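Local coordinates for probable fumarate reductase Ifc3 (Shewanella frigidimarina, PDB 1QO8), which reduces fumarate to succinate in vitro, essentially in one direction, using a bound FAD and four covalently attached hemes c, and may take part in electron transport to Fe(3+), at residues E120-A129 against A140-D151; M382-I391 against D402-Q410. All coordinates share one frame; numbering follows the deposited sequence.

Following the chain from its N terminus, contact 1 comes first: strand 124-127 runs into helix 131-143, and the chain returns as strand 147-150, so 120-129 and 140-151 close a short loop made almost wholly of helix. This sets two neighbouring strands of the five-stranded parallel sheet beside the adenosine end of FAD. Contact 2 opens only after contact 1 has closed, so the two lie in series. There 382-391, leaving strand 381-383, packs against 402-410, on helix 397-405 and the chain beyond it, closing a loop of ten residues, half of them helical. The contacts sit on opposite sides of the chain's centre, about 29 Å apart at their nearest atoms.

Contact 1: residues E120-A129 against A140-D151. With FAD (flavin-adenine dinucleotide), chain G.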
loop_
_atom_site.group_PDB
_atom_site.type_symbol
_atom_site.label_atom_id
_atom_site.label_comp_id
_atom_site.label_asym_id
_atom_site.label_seq_id
_atom_site.Cartn_x
_atom_site.Cartn_y
_atom_site.Cartn_z
ATOM N N GLU A 120 -28.927 -13.409 14.013
ATOM C CA GLU A 120 -29.078 -14.734 13.441
ATOM C C GLU A 120 -27.682 -15.347 13.406
ATOM O O GLU A 120 -26.761 -14.549 13.576
ATOM C CB GLU A 120 -29.691 -14.726 12.049
ATOM C CG GLU A 120 -28.888 -14.123 10.924
ATOM C CD GLU A 120 -29.677 -14.043 9.616
ATOM O OE1 GLU A 120 -29.792 -15.178 9.089
ATOM O OE2 GLU A 120 -30.198 -12.969 9.200
ATOM N N THR A 121 -27.508 -16.636 13.233
ATOM C CA THR A 121 -26.132 -17.171 13.327
ATOM C C THR A 121 -26.048 -18.240 12.251
ATOM O O THR A 121 -27.144 -18.772 11.925
ATOM C CB THR A 121 -25.896 -17.753 14.733
ATOM O OG1 THR A 121 -25.764 -16.711 15.725
ATOM C CG2 THR A 121 -24.637 -18.577 14.830
ATOM N N THR A 122 -24.892 -18.509 11.670
ATOM C CA THR A 122 -24.730 -19.535 10.659
ATOM C C THR A 122 -23.402 -20.240 10.979
ATOM O O THR A 122 -22.780 -19.657 11.825
ATOM C CB THR A 122 -24.260 -19.118 9.232
ATOM O OG1 THR A 122 -24.248 -17.722 9.089
ATOM C CG2 THR A 122 -25.068 -19.896 8.232
ATOM N N GLN A 123 -22.947 -21.240 10.250
ATOM C CA GLN A 123 -21.553 -21.656 10.406
ATOM C C GLN A 123 -20.577 -20.880 9.507
ATOM O O GLN A 123 -19.476 -20.457 9.929
ATOM C CB GLN A 123 -21.601 -23.171 10.111
ATOM C CG GLN A 123 -22.446 -23.778 11.259
ATOM C CD GLN A 123 -22.450 -25.273 11.244
ATOM O OE1 GLN A 123 -22.408 -25.918 10.182
ATOM N NE2 GLN A 123 -22.470 -25.760 12.481
ATOM N N VAL A 124 -20.989 -20.686 8.228
ATOM C CA VAL A 124 -20.091 -20.076 7.217
ATOM C C VAL A 124 -20.820 -18.921 6.539
ATOM O O VAL A 124 -21.886 -19.125 5.938
ATOM C CB VAL A 124 -19.574 -21.001 6.129
ATOM C CG1 VAL A 124 -18.557 -20.354 5.146
ATOM C CG2 VAL A 124 -18.814 -22.233 6.722
ATOM N N LEU A 125 -20.303 -17.714 6.732
ATOM C CA LEU A 125 -20.770 -16.537 6.017
ATOM C C LEU A 125 -19.834 -16.282 4.811
ATOM O O LEU A 125 -18.632 -16.070 5.031
ATOM C CB LEU A 125 -20.595 -15.286 6.859
ATOM C CG LEU A 125 -21.462 -14.092 6.731
ATOM C CD1 LEU A 125 -20.657 -12.830 6.979
ATOM C CD2 LEU A 125 -22.439 -13.962 5.545
ATOM N N VAL A 126 -20.446 -16.236 3.618
ATOM C CA VAL A 126 -19.624 -16.012 2.410
ATOM C C VAL A 126 -20.002 -14.625 1.906
ATOM O O VAL A 126 -21.223 -14.386 1.721
ATOM C CB VAL A 126 -19.873 -17.021 1.291
ATOM C CG1 VAL A 126 -18.949 -16.676 0.039
ATOM C CG2 VAL A 126 -19.496 -18.423 1.746
ATOM N N VAL A 127 -19.017 -13.722 1.897
ATOM C CA VAL A 127 -19.305 -12.353 1.499
ATOM C C VAL A 127 -18.915 -12.160 0.004
ATOM O O VAL A 127 -17.721 -12.163 -0.280
ATOM C CB VAL A 127 -18.462 -11.396 2.365
ATOM C CG1 VAL A 127 -18.746 -9.948 2.088
ATOM C CG2 VAL A 127 -18.613 -11.814 3.848
ATOM N N GLY A 128 -19.932 -12.093 -0.873
ATOM C CA GLY A 128 -19.620 -11.840 -2.301
ATOM C C GLY A 128 -20.010 -13.076 -3.085
ATOM O O GLY A 128 -19.514 -14.166 -2.898
ATOM N N ALA A 129 -20.922 -12.917 -4.021
ATOM C CA ALA A 129 -21.334 -14.049 -4.862
ATOM C C ALA A 129 -20.868 -13.831 -6.287
ATOM O O ALA A 129 -21.655 -13.775 -7.241
ATOM C CB ALA A 129 -22.855 -14.162 -4.818
ATOM N N ALA A 140 -18.601 -25.220 0.937
ATOM C CA ALA A 140 -18.838 -25.243 2.396
ATOM C C ALA A 140 -20.076 -26.126 2.659
ATOM O O ALA A 140 -20.058 -26.857 3.656
ATOM C CB ALA A 140 -18.904 -23.883 3.019
ATOM N N LYS A 141 -21.082 -26.052 1.798
ATOM C CA LYS A 141 -22.294 -26.854 1.897
ATOM C C LYS A 141 -21.973 -28.331 1.661
ATOM O O LYS A 141 -22.374 -29.168 2.474
ATOM C CB LYS A 141 -23.334 -26.400 0.894
ATOM C CG LYS A 141 -24.815 -26.654 1.077
ATOM C CD LYS A 141 -25.344 -25.882 2.260
ATOM C CE LYS A 141 -26.551 -25.009 2.040
ATOM N NZ LYS A 141 -27.811 -25.758 1.730
ATOM N N LYS A 142 -21.220 -28.681 0.619
ATOM C CA LYS A 142 -20.715 -30.024 0.468
ATOM C C LYS A 142 -19.973 -30.555 1.701
ATOM O O LYS A 142 -19.987 -31.772 1.943
ATOM C CB LYS A 142 -19.761 -30.194 -0.746
ATOM C CG LYS A 142 -19.291 -31.633 -0.899
ATOM C CD LYS A 142 -18.781 -32.028 -2.265
ATOM C CE LYS A 142 -18.574 -33.532 -2.409
ATOM N NZ LYS A 142 -19.820 -34.167 -2.974
ATOM N N ALA A 143 -19.239 -29.695 2.406
ATOM C CA ALA A 143 -18.447 -30.157 3.539
ATOM C C ALA A 143 -19.358 -30.346 4.754
ATOM O O ALA A 143 -19.031 -31.152 5.608
ATOM C CB ALA A 143 -17.286 -29.274 3.906
ATOM N N GLY A 144 -20.494 -29.673 4.793
ATOM C CA GLY A 144 -21.598 -30.086 5.636
ATOM C C GLY A 144 -21.907 -28.949 6.593
ATOM O O GLY A 144 -22.540 -29.171 7.622
ATOM N N ALA A 145 -21.479 -27.748 6.160
ATOM C CA ALA A 145 -21.730 -26.601 7.038
ATOM C C ALA A 145 -22.966 -25.898 6.554
ATOM O O ALA A 145 -23.311 -25.956 5.351
ATOM C CB ALA A 145 -20.504 -25.719 7.132
ATOM N N ASN A 146 -23.681 -25.248 7.480
ATOM C CA ASN A 146 -24.672 -24.268 7.036
ATOM C C ASN A 146 -23.971 -22.996 6.558
ATOM O O ASN A 146 -22.920 -22.586 7.092
ATOM C CB ASN A 146 -25.600 -23.942 8.222
ATOM C CG ASN A 146 -26.314 -25.181 8.755
ATOM O OD1 ASN A 146 -26.957 -25.958 8.054
ATOM N ND2 ASN A 146 -26.217 -25.401 10.051
ATOM N N VAL A 147 -24.572 -22.308 5.594
ATOM C CA VAL A 147 -23.924 -21.220 4.859
ATOM C C VAL A 147 -24.922 -20.093 4.635
ATOM O O VAL A 147 -26.053 -20.357 4.252
ATOM C CB VAL A 147 -23.443 -21.705 3.478
ATOM C CG1 VAL A 147 -23.000 -20.582 2.527
ATOM C CG2 VAL A 147 -22.277 -22.661 3.631
ATOM N N ILE A 148 -24.516 -18.849 4.855
ATOM C CA ILE A 148 -25.251 -17.719 4.310
ATOM C C ILE A 148 -24.362 -17.121 3.192
ATOM O O ILE A 148 -23.169 -17.113 3.442
ATOM C CB ILE A 148 -25.603 -16.689 5.394
ATOM C CG1 ILE A 148 -26.654 -17.350 6.370
ATOM C CG2 ILE A 148 -26.149 -15.393 4.838
ATOM C CD1 ILE A 148 -26.956 -16.423 7.539
ATOM N N LEU A 149 -24.953 -16.718 2.072
ATOM C CA LEU A 149 -24.142 -16.182 0.965
ATOM C C LEU A 149 -24.680 -14.774 0.832
ATOM O O LEU A 149 -25.914 -14.803 0.601
ATOM C CB LEU A 149 -24.339 -16.922 -0.364
ATOM C CG LEU A 149 -23.771 -16.285 -1.644
ATOM C CD1 LEU A 149 -22.276 -15.923 -1.457
ATOM C CD2 LEU A 149 -23.883 -17.257 -2.837
ATOM N N VAL A 150 -23.913 -13.708 0.931
ATOM C CA VAL A 150 -24.500 -12.381 0.772
ATOM C C VAL A 150 -23.866 -11.596 -0.384
ATOM O O VAL A 150 -22.664 -11.740 -0.653
ATOM C CB VAL A 150 -24.378 -11.502 2.034
ATOM C CG1 VAL A 150 -25.069 -12.133 3.265
ATOM C CG2 VAL A 150 -22.921 -11.289 2.457
ATOM N N ASP A 151 -24.657 -10.701 -1.051
ATOM C CA ASP A 151 -23.965 -9.897 -2.069
ATOM C C ASP A 151 -24.542 -8.511 -1.972
ATOM O O ASP A 151 -25.755 -8.442 -1.885
ATOM C CB ASP A 151 -24.157 -10.465 -3.500
ATOM C CG ASP A 151 -23.239 -9.746 -4.493
ATOM O OD1 ASP A 151 -23.468 -8.589 -4.820
ATOM O OD2 ASP A 151 -22.273 -10.438 -4.929
HETATM P PA FAD G . -16.150 -10.823 -8.422
HETATM O O1A FAD G . -16.640 -11.707 -9.527
HETATM O O2A FAD G . -16.024 -9.486 -8.603
HETATM O O5B FAD G . -17.391 -10.819 -7.459
HETATM C C5B FAD G . -17.356 -10.230 -6.094
HETATM C C4B FAD G . -18.864 -10.211 -5.529
HETATM O O4B FAD G . -18.705 -9.603 -4.155
HETATM C C3B FAD G . -19.738 -9.155 -6.282
HETATM O O3B FAD G . -20.859 -9.558 -6.930
HETATM C C2B FAD G . -19.766 -7.900 -5.335
HETATM O O2B FAD G . -20.975 -7.105 -5.406
HETATM C C1B FAD G . -19.785 -8.595 -4.025
HETATM N N9A FAD G . -19.297 -7.760 -2.920
HETATM C C8A FAD G . -18.284 -6.833 -2.928
HETATM N N7A FAD G . -18.196 -6.186 -1.799
HETATM C C5A FAD G . -19.198 -6.705 -0.985
HETATM C C6A FAD G . -19.681 -6.354 0.348
HETATM N N6A FAD G . -19.152 -5.426 1.097
HETATM N N1A FAD G . -20.694 -7.135 0.798
HETATM C C2A FAD G . -21.342 -8.068 0.020
HETATM N N3A FAD G . -20.973 -8.437 -1.227
HETATM C C4A FAD G . -19.920 -7.694 -1.663
HETATM N N1 FAD G . -9.842 -13.311 -15.776
HETATM C C2 FAD G . -9.582 -14.478 -16.300
HETATM O O2 FAD G . -8.884 -15.335 -15.866
HETATM N N3 FAD G . -10.144 -14.901 -17.543
HETATM C C4 FAD G . -11.000 -13.988 -18.151
HETATM O O4 FAD G . -11.472 -14.253 -19.220
HETATM C C4X FAD G . -11.221 -12.665 -17.571
HETATM N N5 FAD G . -11.997 -11.772 -18.204
HETATM C C5X FAD G . -12.277 -10.573 -17.643
HETATM C C6 FAD G . -13.109 -9.694 -18.350
HETATM C C7 FAD G . -13.419 -8.472 -17.804
HETATM C C7M FAD G . -14.300 -7.480 -18.492
HETATM C C8 FAD G . -12.906 -8.155 -16.494
HETATM C C8M FAD G . -13.296 -6.856 -15.857
HETATM C C9 FAD G . -12.118 -9.026 -15.786
HETATM C C9A FAD G . -11.780 -10.247 -16.321
HETATM N N10 FAD G . -10.953 -11.208 -15.707
HETATM C C10 FAD G . -10.661 -12.384 -16.283
HETATM C "C1'" FAD G . -10.701 -11.132 -14.233
HETATM C "C2'" FAD G . -11.629 -12.148 -13.486
HETATM O "O2'" FAD G . -12.883 -11.987 -14.231
HETATM C "C3'" FAD G . -11.920 -11.499 -12.110
HETATM O "O3'" FAD G . -10.704 -11.299 -11.377
HETATM C "C4'" FAD G . -12.537 -12.624 -11.212
HETATM O "O4'" FAD G . -13.828 -12.891 -11.839
HETATM C "C5'" FAD G . -12.821 -11.952 -9.821
HETATM O "O5'" FAD G . -13.790 -12.970 -9.137
HETATM P P FAD G . -14.241 -12.813 -7.672
HETATM O O1P FAD G . -15.114 -14.021 -7.418
HETATM O O2P FAD G . -13.049 -12.623 -6.976
HETATM O O3P FAD G . -14.903 -11.524 -7.663
#
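D151 and A129 meet where the two parallel strands end: A129 N gives a hydrogen bond of 3.0 Å to D151 OD2, on the lone pair facing away from the other carboxylate oxygen. Both carboxylate oxygens also take ribose hydroxyls, with FAD O3B 2.6 Å from D151 OD2 and FAD O2B giving a second bond to OD1. CG lies anti to the backbone N (chi1 -171°), which carries the acid out to the ribose, and the backbone N of A153 also bonds to OD1. Shortened to an alanine, this position would probably leave FAD O2B without its acceptor OD1, and FAD O3B and A129 N without OD2, so that the sugar could shift. G128 suits its place because its CA lies 3.0 Å from FAD O4B, where a side chain would collide with the ribose.

Behind this site the strands are joined by V124, V126 and G128, whose amides bond to N146 O, I148 O and V150 O, while I148 N and V150 N bond back to V124 O and V126 O. Compact branched residues fill both faces: V126 CG1 lies 3.7 Å from L149 CD1 on one, and L125 CD2 touches I148 and V150 on the other. At the far end, Q123 OE1 accepts from N146 N at 3.1 Å, and T122 CG2 packs 3.5 Å from I148 CG1, near the corner where the chain turns between two sheets. G144, with positive phi, ends the helix in a Schellman motif. This is the beta-alpha-beta unit of a Rossmann-type dinucleotide fold, its second strand ending in the acidic residue that binds the adenosine ribose.

Contact 2: residues M382-I391 against D402-Q410; sequences MVNKDGNRFI and DAILKQPGQ
Q407 lies flat over F390, its amide plane 12° from the ring plane, and its CG stands 3.7 Å from the ring centroid in a CH-pi contact almost on the normal. A bend at chi2 (-56°) folds the glutamine back over the ring, where both ends of its amide are used. N384 ND2 donates to Q407 OE1 at 3.1 Å, nearly straight and in the plane of both amides, while Q407 NE2 bonds to A403 O in the last helical turn. Held from two directions, the amide has its flip state fixed. Small A403 suits the ring's edge, its CB 3.8 Å from F390 CD2; I404 CG1 comes near F390 CE2, and I404 CD1 reaches M382 SD at 4.0 Å. A412, beside M382 and F390, and P496, against I404, continue the apolar part across the mixed sheet that includes strand 381-383.

N384 also organises its own loop: its OD1 takes a straight N-H from N388, arriving well above the carbonyl plane, and weak bonds from D386 N and G387 N, bracing the type I turn in which G387 readily adopts positive phi.

Toward solvent the packing thins. K385 and P408 are exposed, their side chains no closer than the 4.2 Å between K385 CD and P408 CB; a water bridges instead, accepting from K385 N and donating to P408 O at 2.7 Å. K385 NZ turns to D386 OD1 in a salt bridge. The chemistry implies a join in which one amide-amide bond probably fixes the alignment, the F390 ring and nearby aliphatic groups supply the packing, and water spans the outer margin.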
loop_
_atom_site.group_PDB
_atom_site.type_symbol
_atom_site.label_atom_id
_atom_site.label_comp_id
_atom_site.label_asym_id
_atom_site.label_seq_id
_atom_site.Cartn_x
_atom_site.Cartn_y
_atom_site.Cartn_z
ATOM N N MET A 382 -5.053 5.651 -34.544
ATOM C CA MET A 382 -5.411 6.239 -33.260
ATOM C C MET A 382 -5.036 7.710 -33.265
ATOM O O MET A 382 -3.899 8.041 -33.568
ATOM C CB MET A 382 -4.738 5.484 -32.101
ATOM C CG MET A 382 -5.296 5.935 -30.721
ATOM S SD MET A 382 -4.698 4.831 -29.416
ATOM C CE MET A 382 -2.928 4.945 -29.585
ATOM N N VAL A 383 -6.038 8.500 -32.914
ATOM C CA VAL A 383 -6.008 9.947 -33.011
ATOM C C VAL A 383 -6.490 10.573 -31.677
ATOM O O VAL A 383 -7.268 9.945 -30.921
ATOM C CB VAL A 383 -6.900 10.143 -34.229
ATOM C CG1 VAL A 383 -8.181 10.882 -34.104
ATOM C CG2 VAL A 383 -6.108 10.439 -35.501
ATOM N N ASN A 384 -5.972 11.745 -31.363
ATOM C CA ASN A 384 -6.369 12.361 -30.073
ATOM C C ASN A 384 -7.668 13.122 -30.264
ATOM O O ASN A 384 -8.259 13.020 -31.366
ATOM C CB ASN A 384 -5.235 13.207 -29.528
ATOM C CG ASN A 384 -4.953 14.437 -30.359
ATOM O OD1 ASN A 384 -5.678 14.846 -31.300
ATOM N ND2 ASN A 384 -3.833 15.008 -29.920
ATOM N N LYS A 385 -8.162 13.819 -29.245
ATOM C CA LYS A 385 -9.425 14.568 -29.382
ATOM C C LYS A 385 -9.488 15.588 -30.500
ATOM O O LYS A 385 -10.572 15.997 -30.970
ATOM C CB LYS A 385 -9.632 15.292 -28.017
ATOM C CG LYS A 385 -10.135 16.710 -28.057
ATOM C CD LYS A 385 -10.200 17.429 -26.718
ATOM C CE LYS A 385 -10.679 18.869 -26.951
ATOM N NZ LYS A 385 -9.499 19.686 -27.459
ATOM N N ASP A 386 -8.396 16.176 -30.929
ATOM C CA ASP A 386 -8.271 17.046 -32.068
ATOM C C ASP A 386 -8.259 16.321 -33.425
ATOM O O ASP A 386 -8.578 16.962 -34.453
ATOM C CB ASP A 386 -6.980 17.889 -32.005
ATOM C CG ASP A 386 -7.017 18.814 -30.780
ATOM O OD1 ASP A 386 -8.100 19.260 -30.365
ATOM O OD2 ASP A 386 -5.916 19.058 -30.218
ATOM N N GLY A 387 -7.887 15.066 -33.390
ATOM C CA GLY A 387 -7.736 14.324 -34.635
ATOM C C GLY A 387 -6.301 14.127 -35.092
ATOM O O GLY A 387 -6.156 13.751 -36.249
ATOM N N ASN A 388 -5.295 14.197 -34.226
ATOM C CA ASN A 388 -3.914 13.977 -34.537
ATOM C C ASN A 388 -3.397 12.660 -33.982
ATOM O O ASN A 388 -3.700 12.308 -32.838
ATOM C CB ASN A 388 -3.019 15.121 -33.924
ATOM C CG ASN A 388 -3.453 16.447 -34.533
ATOM O OD1 ASN A 388 -3.572 16.521 -35.769
ATOM N ND2 ASN A 388 -3.822 17.512 -33.855
ATOM N N ARG A 389 -2.585 11.927 -34.727
ATOM C CA ARG A 389 -1.940 10.714 -34.264
ATOM C C ARG A 389 -0.907 11.170 -33.246
ATOM O O ARG A 389 -0.626 12.348 -33.350
ATOM C CB ARG A 389 -1.272 9.958 -35.467
ATOM C CG ARG A 389 -2.328 9.286 -36.382
ATOM C CD ARG A 389 -1.593 8.713 -37.655
ATOM N NE ARG A 389 -0.903 7.528 -37.226
ATOM C CZ ARG A 389 0.369 7.217 -37.500
ATOM N NH1 ARG A 389 0.976 8.071 -38.358
ATOM N NH2 ARG A 389 0.887 6.064 -37.119
ATOM N N PHE A 390 -0.392 10.347 -32.350
ATOM C CA PHE A 390 0.467 10.884 -31.302
ATOM C C PHE A 390 1.411 9.737 -30.991
ATOM O O PHE A 390 2.334 9.867 -30.272
ATOM C CB PHE A 390 -0.209 11.275 -29.975
ATOM C CG PHE A 390 -1.317 10.320 -29.552
ATOM C CD1 PHE A 390 -2.569 10.440 -30.063
ATOM C CD2 PHE A 390 -1.095 9.319 -28.617
ATOM C CE1 PHE A 390 -3.570 9.535 -29.681
ATOM C CE2 PHE A 390 -2.048 8.359 -28.245
ATOM C CZ PHE A 390 -3.311 8.531 -28.765
ATOM N N ILE A 391 1.336 8.614 -31.682
ATOM C CA ILE A 391 2.185 7.468 -31.354
ATOM C C ILE A 391 1.853 6.382 -32.391
ATOM O O ILE A 391 0.816 6.477 -33.050
ATOM C CB ILE A 391 2.071 6.941 -29.922
ATOM C CG1 ILE A 391 3.255 5.989 -29.713
ATOM C CG2 ILE A 391 0.760 6.254 -29.543
ATOM C CD1 ILE A 391 3.652 5.755 -28.252
ATOM N N ASP A 402 0.283 5.070 -21.588
ATOM C CA ASP A 402 0.940 6.300 -21.131
ATOM C C ASP A 402 0.799 7.354 -22.200
ATOM O O ASP A 402 0.426 8.461 -21.768
ATOM C CB ASP A 402 2.431 6.086 -20.763
ATOM C CG ASP A 402 3.016 7.422 -20.271
ATOM O OD1 ASP A 402 2.623 7.896 -19.181
ATOM O OD2 ASP A 402 3.816 8.060 -20.992
ATOM N N ALA A 403 0.902 7.104 -23.518
ATOM C CA ALA A 403 0.680 8.248 -24.426
ATOM C C ALA A 403 -0.775 8.694 -24.504
ATOM O O ALA A 403 -1.066 9.868 -24.681
ATOM C CB ALA A 403 1.169 7.908 -25.842
ATOM N N ILE A 404 -1.761 7.791 -24.440
ATOM C CA ILE A 404 -3.149 8.245 -24.334
ATOM C C ILE A 404 -3.313 9.179 -23.108
ATOM O O ILE A 404 -3.890 10.247 -23.289
ATOM C CB ILE A 404 -4.154 7.076 -24.308
ATOM C CG1 ILE A 404 -4.119 6.194 -25.600
ATOM C CG2 ILE A 404 -5.503 7.737 -24.142
ATOM C CD1 ILE A 404 -4.771 4.848 -25.465
ATOM N N LEU A 405 -2.844 8.854 -21.913
ATOM C CA LEU A 405 -3.001 9.660 -20.710
ATOM C C LEU A 405 -2.363 11.037 -20.849
ATOM O O LEU A 405 -2.876 11.949 -20.179
ATOM C CB LEU A 405 -2.449 8.952 -19.431
ATOM C CG LEU A 405 -3.256 7.631 -19.215
ATOM C CD1 LEU A 405 -2.650 6.693 -18.181
ATOM C CD2 LEU A 405 -4.666 7.986 -18.734
ATOM N N LYS A 406 -1.367 11.207 -21.724
ATOM C CA LYS A 406 -0.761 12.498 -22.000
ATOM C C LYS A 406 -1.567 13.330 -23.013
ATOM O O LYS A 406 -1.207 14.495 -23.167
ATOM C CB LYS A 406 0.626 12.400 -22.613
ATOM C CG LYS A 406 1.626 11.583 -21.816
ATOM C CD LYS A 406 3.008 11.647 -22.487
ATOM C CE LYS A 406 3.934 12.511 -21.694
ATOM N NZ LYS A 406 5.040 11.833 -20.965
ATOM N N GLN A 407 -2.589 12.753 -23.653
ATOM C CA GLN A 407 -3.340 13.582 -24.612
ATOM C C GLN A 407 -4.410 14.400 -23.874
ATOM O O GLN A 407 -4.865 13.959 -22.822
ATOM C CB GLN A 407 -4.050 12.725 -25.692
ATOM C CG GLN A 407 -3.084 11.766 -26.411
ATOM C CD GLN A 407 -1.926 12.549 -27.030
ATOM O OE1 GLN A 407 -2.141 13.439 -27.832
ATOM N NE2 GLN A 407 -0.701 12.247 -26.636
ATOM N N PRO A 408 -4.857 15.498 -24.454
ATOM C CA PRO A 408 -5.966 16.280 -23.980
ATOM C C PRO A 408 -7.239 15.517 -23.693
ATOM O O PRO A 408 -7.717 14.793 -24.579
ATOM C CB PRO A 408 -6.300 17.303 -25.078
ATOM C CG PRO A 408 -5.244 17.123 -26.111
ATOM C CD PRO A 408 -4.251 16.088 -25.672
ATOM N N GLY A 409 -7.696 15.591 -22.433
ATOM C CA GLY A 409 -8.862 14.813 -22.033
ATOM C C GLY A 409 -8.458 13.413 -21.642
ATOM O O GLY A 409 -9.282 12.655 -21.148
ATOM N N GLN A 410 -7.202 12.994 -21.793
ATOM C CA GLN A 410 -6.866 11.610 -21.432
ATOM C C GLN A 410 -7.617 10.490 -22.113
ATOM O O GLN A 410 -7.796 9.404 -21.534
ATOM C CB GLN A 410 -7.258 11.409 -19.954
ATOM C CG GLN A 410 -6.032 11.049 -19.188
ATOM C CD GLN A 410 -5.501 12.329 -18.538
ATOM O OE1 GLN A 410 -6.087 13.390 -18.779
ATOM N NE2 GLN A 410 -4.471 12.028 -17.759
HETATM O O HOH W 1 -7.182 13.222 -26.687
#